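Local coordinates for protein arginine kinase (Cydia pomonella granulosis virus, PDB 6VVG) that probably works as a serine/threonine protein kinase that uses ATP, binds adenosine monophosphate in its nucleotide pocket, and relies on side-to-side dimerization for activity, at residues S171-T176 / I226-M231; F180-I185 / D195-G200; D62-M67 / I74-F79; A116-I121 / Y204-T209. All coordinates share one frame; numbering follows the deposited sequence.

Interaction 1. Residues S171-T176 / I226-M231; sequences SFYDGT and IEPKDM
Tyr173 lays one face of its ring against the edge of the Pro228 ring, with Pro228 CG 3.5 Å from the Tyr173 ring centroid and only 11° off the normal. This is a centred CH-pi contact: CG also sits 3.5 Å from Tyr173 CD2, while Pro228 CB leans toward the phenol end, 3.6 Å from Tyr173 CZ. The tyrosine reaches this place because its CG stands anti to its own carbonyl carbon (chi1 -72°) on a backbone folded into an inverse gamma turn, closed by a weak bond from Asp174 N to Phe172 O. Lys229 adds a marginal touch, its CE 4.5 Å from Tyr173 OH. The hydroxyl itself probably bonds to Ile185 O, which would anchor the far end of the ring. On the proline side, Glu227 N donates to Asp230 OD2 (3.1 Å), meeting the carboxylate on its anti side. His187 also stacks on Tyr173, and Asp174 forms salt bridges with Lys184 and Arg165. The contact joins the activation segment, between strand 165-166 and helix 182-185, to the start of helix 228-235.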
# COMPACT_ATOMS: atom_id res chain seq x y z
N SER A 171 -14.33 3.86 -0.83
CA SER A 171 -14.53 2.70 -1.69
C SER A 171 -15.27 3.09 -2.97
O SER A 171 -15.95 4.11 -3.04
CB SER A 171 -15.32 1.61 -0.95
OG SER A 171 -16.66 2.02 -0.73
N PHE A 172 -15.11 2.24 -3.98
CA PHE A 172 -15.84 2.33 -5.24
C PHE A 172 -16.20 0.91 -5.66
O PHE A 172 -15.76 -0.07 -5.05
CB PHE A 172 -15.03 3.06 -6.33
CG PHE A 172 -13.63 2.55 -6.50
CD1 PHE A 172 -12.67 2.76 -5.52
CD2 PHE A 172 -13.28 1.87 -7.65
CE1 PHE A 172 -11.38 2.29 -5.69
CE2 PHE A 172 -11.99 1.40 -7.82
CZ PHE A 172 -11.04 1.60 -6.84
N TYR A 173 -17.01 0.80 -6.71
CA TYR A 173 -17.58 -0.48 -7.10
C TYR A 173 -16.60 -1.29 -7.96
O TYR A 173 -16.85 -1.61 -9.12
CB TYR A 173 -18.89 -0.24 -7.85
CG TYR A 173 -20.05 0.22 -7.00
CD1 TYR A 173 -20.10 -0.05 -5.64
CD2 TYR A 173 -21.11 0.91 -7.57
CE1 TYR A 173 -21.17 0.37 -4.86
CE2 TYR A 173 -22.19 1.33 -6.80
CZ TYR A 173 -22.21 1.05 -5.45
OH TYR A 173 -23.28 1.46 -4.69
N ASP A 174 -15.47 -1.63 -7.36
CA ASP A 174 -14.53 -2.55 -7.98
C ASP A 174 -14.81 -3.98 -7.50
O ASP A 174 -15.41 -4.20 -6.45
CB ASP A 174 -13.08 -2.15 -7.68
CG ASP A 174 -12.74 -2.21 -6.20
OD1 ASP A 174 -13.66 -2.27 -5.36
OD2 ASP A 174 -11.53 -2.19 -5.88
N GLY A 175 -14.38 -4.95 -8.30
CA GLY A 175 -14.61 -6.34 -7.95
C GLY A 175 -15.91 -6.87 -8.51
O GLY A 175 -16.49 -6.34 -9.47
N THR A 176 -16.39 -7.94 -7.89
CA THR A 176 -17.56 -8.67 -8.38
C THR A 176 -18.79 -8.33 -7.54
O THR A 176 -18.82 -8.58 -6.33
CB THR A 176 -17.30 -10.18 -8.35
OG1 THR A 176 -16.04 -10.46 -8.97
CG2 THR A 176 -18.40 -10.93 -9.09
N ILE A 226 -26.70 -6.96 -13.41
CA ILE A 226 -26.92 -6.87 -11.98
C ILE A 226 -26.09 -5.73 -11.40
O ILE A 226 -24.88 -5.63 -11.67
CB ILE A 226 -26.60 -8.21 -11.29
CG1 ILE A 226 -27.19 -8.23 -9.88
CG2 ILE A 226 -25.10 -8.43 -11.22
CD1 ILE A 226 -28.71 -8.26 -9.84
N GLU A 227 -26.72 -4.87 -10.62
CA GLU A 227 -26.07 -3.70 -10.08
C GLU A 227 -26.01 -3.76 -8.56
O GLU A 227 -26.84 -4.43 -7.92
CB GLU A 227 -26.81 -2.42 -10.50
CG GLU A 227 -26.74 -2.13 -11.99
CD GLU A 227 -25.33 -1.87 -12.49
OE1 GLU A 227 -24.39 -1.89 -11.66
OE2 GLU A 227 -25.16 -1.64 -13.70
N PRO A 228 -25.04 -3.07 -7.95
CA PRO A 228 -24.92 -3.15 -6.48
C PRO A 228 -26.23 -2.97 -5.72
O PRO A 228 -26.51 -3.73 -4.77
CB PRO A 228 -23.92 -2.02 -6.17
CG PRO A 228 -22.99 -2.03 -7.38
CD PRO A 228 -23.93 -2.31 -8.56
N LYS A 229 -27.03 -1.97 -6.07
CA LYS A 229 -28.26 -1.71 -5.33
C LYS A 229 -29.31 -2.79 -5.57
O LYS A 229 -30.22 -2.95 -4.75
CB LYS A 229 -28.81 -0.33 -5.70
CG LYS A 229 -28.06 0.82 -5.04
CD LYS A 229 -28.28 0.84 -3.53
CE LYS A 229 -27.33 1.80 -2.83
NZ LYS A 229 -27.65 3.23 -3.11
N ASP A 230 -29.20 -3.54 -6.67
CA ASP A 230 -30.09 -4.68 -6.89
C ASP A 230 -29.82 -5.80 -5.90
O ASP A 230 -30.69 -6.66 -5.70
CB ASP A 230 -29.94 -5.21 -8.31
CG ASP A 230 -30.37 -4.21 -9.36
OD1 ASP A 230 -31.43 -3.58 -9.18
OD2 ASP A 230 -29.66 -4.06 -10.37
N MET A 231 -28.64 -5.83 -5.28
CA MET A 231 -28.34 -6.89 -4.33
C MET A 231 -29.09 -6.69 -3.02
O MET A 231 -29.42 -7.67 -2.34
CB MET A 231 -26.83 -6.95 -4.05
CG MET A 231 -25.97 -7.31 -5.25
SD MET A 231 -26.47 -8.81 -6.11
CE MET A 231 -26.40 -10.02 -4.79

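Interaction 2. Residues F180-I185 / D195-G200; sequences FSPEKI and DWWAVG
Trp197 offers one face of its indole to the backbone turn at Ser181-Pro182, and CH-pi contacts dominate. Ser181 CA lies 3.5 Å from the centroid of the five-membered ring of Trp197, 11° off its normal; Pro182 CD lies 3.4 Å from the centroid of the six-membered ring, almost straight above it. Consecutive residues thus cover the two halves of one indole face, the Pro182 and Trp197 side chains crossing at about a right angle. Trp197 CG is anti to the backbone N (chi1 179°), which carries the indole from its helix across to the loop. Plain apolar contact adds Ser181 CB, 3.5 Å from Trp197 CG.

Polar contacts run beside these CH-pi contacts. Trp197 NE1 is 3.3 Å from Phe180 O, but at an angle too poor for a bond; that carbonyl accepts from Tyr235 OH instead. Ser181 is an N-cap: its OG accepts from Lys184 N at 3.1 Å, nearly straight at 162°, starting helix 182-185.

Ser181-Pro182-Glu183 corresponds to the APE motif of protein kinases, and Asp195, Trp197 and Gly200 to the DxWxxG motif; the usual salt bridge from the motif glutamate is present, Glu183 to Arg264. Helix 115-133 packs on Trp196 and Val199, helix 228-235 covers Phe180 and Ile185, and Asp195 grips the backbone of His139 and Asn140 from helix 192-208.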
# COMPACT_ATOMS: atom_id res chain seq x y z
N PHE A 180 -20.52 -8.32 -3.09
CA PHE A 180 -20.49 -7.05 -2.37
C PHE A 180 -21.26 -7.15 -1.05
O PHE A 180 -22.41 -7.58 -1.04
CB PHE A 180 -21.10 -5.93 -3.21
CG PHE A 180 -20.22 -5.39 -4.30
CD1 PHE A 180 -19.06 -6.05 -4.68
CD2 PHE A 180 -20.58 -4.23 -4.97
CE1 PHE A 180 -18.27 -5.55 -5.70
CE2 PHE A 180 -19.79 -3.73 -5.99
CZ PHE A 180 -18.64 -4.39 -6.35
N SER A 181 -20.64 -6.72 0.04
CA SER A 181 -21.33 -6.62 1.32
C SER A 181 -22.31 -5.45 1.31
O SER A 181 -22.18 -4.53 0.49
CB SER A 181 -20.33 -6.45 2.45
OG SER A 181 -19.81 -5.13 2.46
N PRO A 182 -23.29 -5.46 2.22
CA PRO A 182 -24.18 -4.28 2.32
C PRO A 182 -23.40 -2.98 2.45
O PRO A 182 -23.78 -1.96 1.86
CB PRO A 182 -25.02 -4.57 3.57
CG PRO A 182 -25.00 -6.08 3.70
CD PRO A 182 -23.63 -6.50 3.20
N GLU A 183 -22.30 -3.01 3.20
CA GLU A 183 -21.52 -1.80 3.44
C GLU A 183 -20.81 -1.33 2.18
O GLU A 183 -20.73 -0.12 1.92
CB GLU A 183 -20.52 -2.05 4.57
CG GLU A 183 -21.15 -2.26 5.94
CD GLU A 183 -21.94 -3.55 6.05
OE1 GLU A 183 -21.51 -4.57 5.46
OE2 GLU A 183 -22.99 -3.55 6.73
N LYS A 184 -20.27 -2.26 1.39
CA LYS A 184 -19.63 -1.86 0.14
C LYS A 184 -20.64 -1.31 -0.85
O LYS A 184 -20.36 -0.35 -1.57
CB LYS A 184 -18.86 -3.03 -0.48
CG LYS A 184 -18.05 -2.62 -1.71
CD LYS A 184 -17.07 -3.71 -2.15
CE LYS A 184 -16.36 -3.31 -3.44
NZ LYS A 184 -15.15 -4.13 -3.72
N ILE A 185 -21.84 -1.91 -0.89
CA ILE A 185 -22.90 -1.37 -1.73
C ILE A 185 -23.18 0.08 -1.36
O ILE A 185 -23.43 0.93 -2.23
CB ILE A 185 -24.17 -2.23 -1.61
CG1 ILE A 185 -23.94 -3.62 -2.23
CG2 ILE A 185 -25.35 -1.54 -2.29
CD1 ILE A 185 -24.94 -4.67 -1.79
N ASP A 195 -14.17 -8.15 3.34
CA ASP A 195 -13.62 -9.47 3.11
C ASP A 195 -14.43 -10.54 3.82
O ASP A 195 -14.68 -11.62 3.27
CB ASP A 195 -12.16 -9.52 3.57
CG ASP A 195 -11.20 -8.89 2.57
OD1 ASP A 195 -11.62 -8.61 1.43
OD2 ASP A 195 -10.02 -8.68 2.93
N TRP A 196 -14.84 -10.27 5.06
CA TRP A 196 -15.55 -11.29 5.83
C TRP A 196 -16.88 -11.65 5.18
O TRP A 196 -17.28 -12.82 5.18
CB TRP A 196 -15.75 -10.80 7.27
CG TRP A 196 -14.45 -10.63 8.00
CD1 TRP A 196 -14.11 -9.61 8.85
CD2 TRP A 196 -13.31 -11.49 7.94
NE1 TRP A 196 -12.84 -9.79 9.32
CE2 TRP A 196 -12.32 -10.94 8.78
CE3 TRP A 196 -13.03 -12.69 7.27
CZ2 TRP A 196 -11.08 -11.54 8.95
CZ3 TRP A 196 -11.79 -13.27 7.44
CH2 TRP A 196 -10.83 -12.70 8.28
N TRP A 197 -17.58 -10.66 4.62
CA TRP A 197 -18.82 -10.96 3.91
C TRP A 197 -18.55 -11.88 2.72
O TRP A 197 -19.26 -12.87 2.52
CB TRP A 197 -19.48 -9.66 3.43
CG TRP A 197 -20.74 -9.87 2.66
CD1 TRP A 197 -20.85 -10.10 1.32
CD2 TRP A 197 -22.08 -9.85 3.18
NE1 TRP A 197 -22.18 -10.24 0.97
CE2 TRP A 197 -22.95 -10.09 2.09
CE3 TRP A 197 -22.62 -9.67 4.45
CZ2 TRP A 197 -24.33 -10.14 2.24
CZ3 TRP A 197 -24.00 -9.72 4.60
CH2 TRP A 197 -24.83 -9.95 3.50
N ALA A 198 -17.52 -11.57 1.94
CA ALA A 198 -17.16 -12.43 0.82
C ALA A 198 -16.79 -13.83 1.30
O ALA A 198 -17.14 -14.83 0.66
CB ALA A 198 -16.01 -11.82 0.02
N VAL A 199 -16.08 -13.92 2.43
CA VAL A 199 -15.81 -15.23 3.02
C VAL A 199 -17.12 -15.96 3.30
O VAL A 199 -17.24 -17.16 3.05
CB VAL A 199 -14.96 -15.08 4.29
CG1 VAL A 199 -14.94 -16.40 5.06
CG2 VAL A 199 -13.55 -14.63 3.95
N GLY A 200 -18.11 -15.24 3.82
CA GLY A 200 -19.40 -15.85 4.06
C GLY A 200 -20.03 -16.41 2.80
O GLY A 200 -20.58 -17.52 2.81

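Interaction 3. Residues D62-M67 / I74-F79; sequences DVHILM and IKLHNF
Next to the AMP pocket, to which Ile74 contributes its side chain, His64 holds the main-chain carbonyl of Ile74. His64 ND1 donates to Ile74 O at 3.1 Å, with an N-H...O angle of 161°; the oxygen lies at the ring edge, close to the imidazole plane, though the donor is tilted 32° from the carbonyl plane. With CG anti to its carbonyl carbon (chi1 -70°), the histidine sets its ring against the loop that leads into strand 76-82. Its base packs as well: His64 CB is 3.6 Å from Leu76 CB, the two side chains crossing at about a right angle. This is the junction between the kinase αC helix, 59-66, and the following strand, 76-82, in the N-terminal lobe. Water 1 lies between the same backbones, 2.8 Å from His64 O and 2.9 Å from Ile74 O, the latter bond weak; it has more acceptors around it than protons to give. Further along, His77 and Asn78 form a classic beta bulge opposite Ile90. Tyr161 meets the His64 ring and its hydroxyl bonds to Ile74 N, while Met91 touches His64. Asn78 and Phe79 pair with an antiparallel strand of the second subunit, and Asp62 and Ile65 pack on Ser58 of that subunit.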
# COMPACT_ATOMS: atom_id res chain seq x y z
N ASP A 62 2.52 -4.92 -2.59
CA ASP A 62 2.68 -4.99 -1.14
C ASP A 62 2.15 -6.31 -0.59
O ASP A 62 2.77 -6.91 0.30
CB ASP A 62 1.96 -3.83 -0.46
CG ASP A 62 2.44 -2.48 -0.95
OD1 ASP A 62 2.31 -2.22 -2.17
OD2 ASP A 62 2.94 -1.69 -0.13
N VAL A 63 1.00 -6.77 -1.08
CA VAL A 63 0.39 -7.98 -0.54
C VAL A 63 1.34 -9.16 -0.71
O VAL A 63 1.55 -9.95 0.22
CB VAL A 63 -0.97 -8.24 -1.19
CG1 VAL A 63 -1.52 -9.59 -0.73
CG2 VAL A 63 -1.95 -7.12 -0.85
N HIS A 64 1.92 -9.30 -1.90
CA HIS A 64 2.90 -10.36 -2.12
C HIS A 64 4.03 -10.27 -1.10
O HIS A 64 4.36 -11.25 -0.43
CB HIS A 64 3.48 -10.29 -3.53
CG HIS A 64 2.51 -10.67 -4.61
ND1 HIS A 64 2.26 -11.98 -4.96
CD2 HIS A 64 1.75 -9.91 -5.43
CE1 HIS A 64 1.38 -12.01 -5.94
NE2 HIS A 64 1.05 -10.76 -6.25
N ILE A 65 4.62 -9.08 -0.97
CA ILE A 65 5.77 -8.91 -0.09
C ILE A 65 5.37 -9.11 1.36
O ILE A 65 6.00 -9.89 2.10
CB ILE A 65 6.40 -7.52 -0.29
CG1 ILE A 65 6.88 -7.34 -1.73
CG2 ILE A 65 7.54 -7.30 0.70
CD1 ILE A 65 7.80 -8.43 -2.22
N LEU A 66 4.32 -8.41 1.81
CA LEU A 66 3.92 -8.49 3.21
C LEU A 66 3.63 -9.93 3.61
O LEU A 66 3.94 -10.34 4.74
CB LEU A 66 2.70 -7.61 3.45
CG LEU A 66 2.94 -6.10 3.46
CD1 LEU A 66 1.61 -5.36 3.54
CD2 LEU A 66 3.85 -5.71 4.60
N MET A 67 3.05 -10.72 2.71
CA MET A 67 2.65 -12.09 3.01
C MET A 67 3.65 -13.12 2.49
O MET A 67 3.30 -14.29 2.32
CB MET A 67 1.27 -12.36 2.43
CG MET A 67 0.23 -11.29 2.75
SD MET A 67 0.20 -10.84 4.49
CE MET A 67 -0.23 -12.41 5.24
N ILE A 74 0.92 -16.21 -2.21
CA ILE A 74 1.74 -16.61 -3.36
C ILE A 74 3.00 -15.75 -3.39
O ILE A 74 2.91 -14.51 -3.38
CB ILE A 74 0.94 -16.50 -4.67
CG1 ILE A 74 -0.34 -17.33 -4.54
CG2 ILE A 74 1.78 -16.95 -5.84
CD1 ILE A 74 -1.08 -17.57 -5.84
N LYS A 75 4.15 -16.40 -3.43
CA LYS A 75 5.42 -15.68 -3.41
C LYS A 75 5.67 -14.98 -4.74
O LYS A 75 5.45 -15.55 -5.81
CB LYS A 75 6.58 -16.63 -3.11
CG LYS A 75 6.28 -17.79 -2.18
CD LYS A 75 6.17 -17.36 -0.73
CE LYS A 75 5.71 -18.51 0.15
NZ LYS A 75 4.67 -19.38 -0.49
N LEU A 76 6.14 -13.74 -4.67
CA LEU A 76 6.52 -12.96 -5.84
C LEU A 76 8.03 -13.04 -6.03
O LEU A 76 8.79 -12.65 -5.14
CB LEU A 76 6.08 -11.51 -5.70
CG LEU A 76 6.39 -10.60 -6.89
CD1 LEU A 76 5.46 -10.93 -8.05
CD2 LEU A 76 6.27 -9.13 -6.50
N HIS A 77 8.46 -13.54 -7.19
CA HIS A 77 9.88 -13.74 -7.45
C HIS A 77 10.50 -12.55 -8.17
O HIS A 77 11.58 -12.09 -7.80
CB HIS A 77 10.07 -15.02 -8.25
CG HIS A 77 9.91 -16.26 -7.43
ND1 HIS A 77 10.76 -16.58 -6.40
CD2 HIS A 77 8.98 -17.24 -7.46
CE1 HIS A 77 10.38 -17.72 -5.84
NE2 HIS A 77 9.30 -18.14 -6.47
N ASN A 78 9.82 -12.03 -9.20
CA ASN A 78 10.29 -10.85 -9.91
C ASN A 78 9.10 -9.95 -10.21
O ASN A 78 7.97 -10.42 -10.31
CB ASN A 78 11.01 -11.22 -11.21
CG ASN A 78 12.15 -12.19 -10.99
OD1 ASN A 78 13.31 -11.78 -10.85
ND2 ASN A 78 11.83 -13.48 -10.95
N PHE A 79 9.38 -8.66 -10.38
CA PHE A 79 8.34 -7.68 -10.67
C PHE A 79 9.01 -6.49 -11.35
O PHE A 79 9.97 -5.93 -10.81
CB PHE A 79 7.60 -7.27 -9.40
CG PHE A 79 6.69 -6.08 -9.58
CD1 PHE A 79 5.70 -6.08 -10.56
CD2 PHE A 79 6.82 -4.98 -8.77
CE1 PHE A 79 4.87 -4.98 -10.71
CE2 PHE A 79 6.00 -3.88 -8.91
CZ PHE A 79 5.02 -3.88 -9.89
O HOH W 1 3.26 -13.82 -0.61

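Interaction 4. Residues A116-I121 / Y204-T209; sequences AACKKI and YEILST
Cys118 SG sits over one face of a flat group, the Ile206 peptide carbonyl, 3.4 Å from Ile206 O and 3.5 Å from Ile206 C; no aromatic ring takes part in the contact between these segments. The sulfur stands anti to its own carbonyl carbon (chi1 -66°), beside the backbone N, and from there wedges between two residues of helix 192-208. On one flank it lies alongside Ile206, with SG 3.6 Å from Ile206 CG1. Toward the other, Cys118 CB meets Leu207 CD2 at 3.5 Å, tighter than usual carbon packing. Ile206 has CG1 set between its backbone N and carbonyl carbon (chi1 57°), a crowded position that brings CD1 over to Cys118 CB. One turn further along helix 115-133, Ile121 CG2 reaches the same CD1 more loosely, at 4.2 Å. The interface is therefore carried by aliphatic branches and one sulfur. Beyond it, the last turn of helix 192-208 is held by Tyr204 O, which accepts from Ser208 N and Ser208 OG on opposite faces of its carbonyl plane. Leu207 also touches Val253 of helix 247-256, and Ile121 packs on Tyr149. The axes of the two short segments approach to 9.5 Å at 162°, nearly antiparallel: this is the packing of helices αE and αF, the central helix pair of the kinase C-terminal lobe.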
# COMPACT_ATOMS: atom_id res chain seq x y z
N ALA A 116 -16.32 -31.46 6.39
CA ALA A 116 -15.00 -31.38 7.01
C ALA A 116 -14.02 -30.61 6.13
O ALA A 116 -13.23 -29.79 6.63
CB ALA A 116 -14.47 -32.78 7.30
N ALA A 117 -14.06 -30.84 4.82
CA ALA A 117 -13.17 -30.12 3.91
C ALA A 117 -13.49 -28.63 3.91
O ALA A 117 -12.57 -27.80 3.85
CB ALA A 117 -13.28 -30.69 2.50
N CYS A 118 -14.77 -28.28 3.96
CA CYS A 118 -15.15 -26.87 4.00
C CYS A 118 -14.69 -26.22 5.30
O CYS A 118 -14.19 -25.09 5.29
CB CYS A 118 -16.66 -26.73 3.83
SG CYS A 118 -17.28 -27.24 2.21
N LYS A 119 -14.85 -26.91 6.43
CA LYS A 119 -14.40 -26.39 7.71
C LYS A 119 -12.92 -26.04 7.65
O LYS A 119 -12.51 -24.93 8.01
CB LYS A 119 -14.68 -27.41 8.81
CG LYS A 119 -14.25 -26.97 10.20
CD LYS A 119 -14.71 -27.98 11.25
CE LYS A 119 -14.12 -27.66 12.62
NZ LYS A 119 -14.53 -28.63 13.67
N LYS A 120 -12.10 -26.98 7.18
CA LYS A 120 -10.66 -26.74 7.12
C LYS A 120 -10.32 -25.58 6.19
O LYS A 120 -9.51 -24.71 6.54
CB LYS A 120 -9.94 -27.99 6.65
N ILE A 121 -10.96 -25.52 5.02
CA ILE A 121 -10.71 -24.43 4.09
C ILE A 121 -11.05 -23.09 4.73
O ILE A 121 -10.30 -22.11 4.65
CB ILE A 121 -11.51 -24.66 2.80
CG1 ILE A 121 -10.88 -25.79 1.98
CG2 ILE A 121 -11.60 -23.39 1.99
CD1 ILE A 121 -11.77 -26.35 0.90
N TYR A 204 -20.82 -20.37 2.13
CA TYR A 204 -22.11 -20.89 1.70
C TYR A 204 -21.97 -21.68 0.41
O TYR A 204 -22.62 -22.73 0.24
CB TYR A 204 -23.11 -19.74 1.51
CG TYR A 204 -24.54 -20.22 1.40
CD1 TYR A 204 -25.02 -20.79 0.22
CD2 TYR A 204 -25.40 -20.13 2.48
CE1 TYR A 204 -26.32 -21.24 0.12
CE2 TYR A 204 -26.71 -20.57 2.39
CZ TYR A 204 -27.16 -21.13 1.21
OH TYR A 204 -28.46 -21.57 1.13
N GLU A 205 -21.13 -21.21 -0.51
CA GLU A 205 -21.03 -21.84 -1.82
C GLU A 205 -20.36 -23.21 -1.73
O GLU A 205 -20.84 -24.18 -2.32
CB GLU A 205 -20.27 -20.93 -2.78
CG GLU A 205 -21.09 -19.72 -3.20
CD GLU A 205 -20.35 -18.79 -4.13
OE1 GLU A 205 -19.21 -18.39 -3.79
OE2 GLU A 205 -20.90 -18.44 -5.20
N ILE A 206 -19.25 -23.31 -0.99
CA ILE A 206 -18.59 -24.61 -0.92
C ILE A 206 -19.41 -25.59 -0.09
O ILE A 206 -19.42 -26.80 -0.36
CB ILE A 206 -17.16 -24.50 -0.38
CG1 ILE A 206 -17.11 -23.84 1.00
CG2 ILE A 206 -16.28 -23.76 -1.37
CD1 ILE A 206 -15.72 -23.86 1.62
N LEU A 207 -20.12 -25.11 0.94
CA LEU A 207 -20.91 -26.01 1.77
C LEU A 207 -22.13 -26.52 1.01
O LEU A 207 -22.47 -27.71 1.10
CB LEU A 207 -21.35 -25.30 3.05
CG LEU A 207 -20.29 -25.18 4.15
CD1 LEU A 207 -20.74 -24.18 5.21
CD2 LEU A 207 -20.01 -26.53 4.77
N SER A 208 -22.80 -25.65 0.26
CA SER A 208 -24.04 -25.99 -0.42
C SER A 208 -23.88 -26.27 -1.90
O SER A 208 -24.74 -26.92 -2.50
CB SER A 208 -25.07 -24.87 -0.25
OG SER A 208 -24.75 -23.76 -1.08
N THR A 209 -22.79 -25.80 -2.51
CA THR A 209 -22.57 -25.79 -3.95
C THR A 209 -23.53 -24.85 -4.68
O THR A 209 -23.64 -24.92 -5.91
CB THR A 209 -22.67 -27.20 -4.58
OG1 THR A 209 -24.04 -27.59 -4.70
CG2 THR A 209 -21.92 -28.22 -3.74

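How the interactions relate
From the N terminus, interaction 3 comes first and closes a short loop between helix 59-66 and strand 76-82 in the N-terminal lobe, on the dimer side. The other three lie in the C-terminal lobe. Segment 116-121 opens interaction 4, then 171-176 opens interaction 1. Interaction 2 closes next, wholly within the spans of both. Interaction 4 closes at 204-209 and interaction 1 only at 226-231, so these two cross. Interactions 2 and 4 use successive parts of helix 192-208, about 18 Å apart between centres, while interactions 1 and 2 touch directly. Interactions 2 and 4 tie the end of the activation segment and helix 115-133 to helix 192-208; interaction 1 ties the activation segment to helix 228-235.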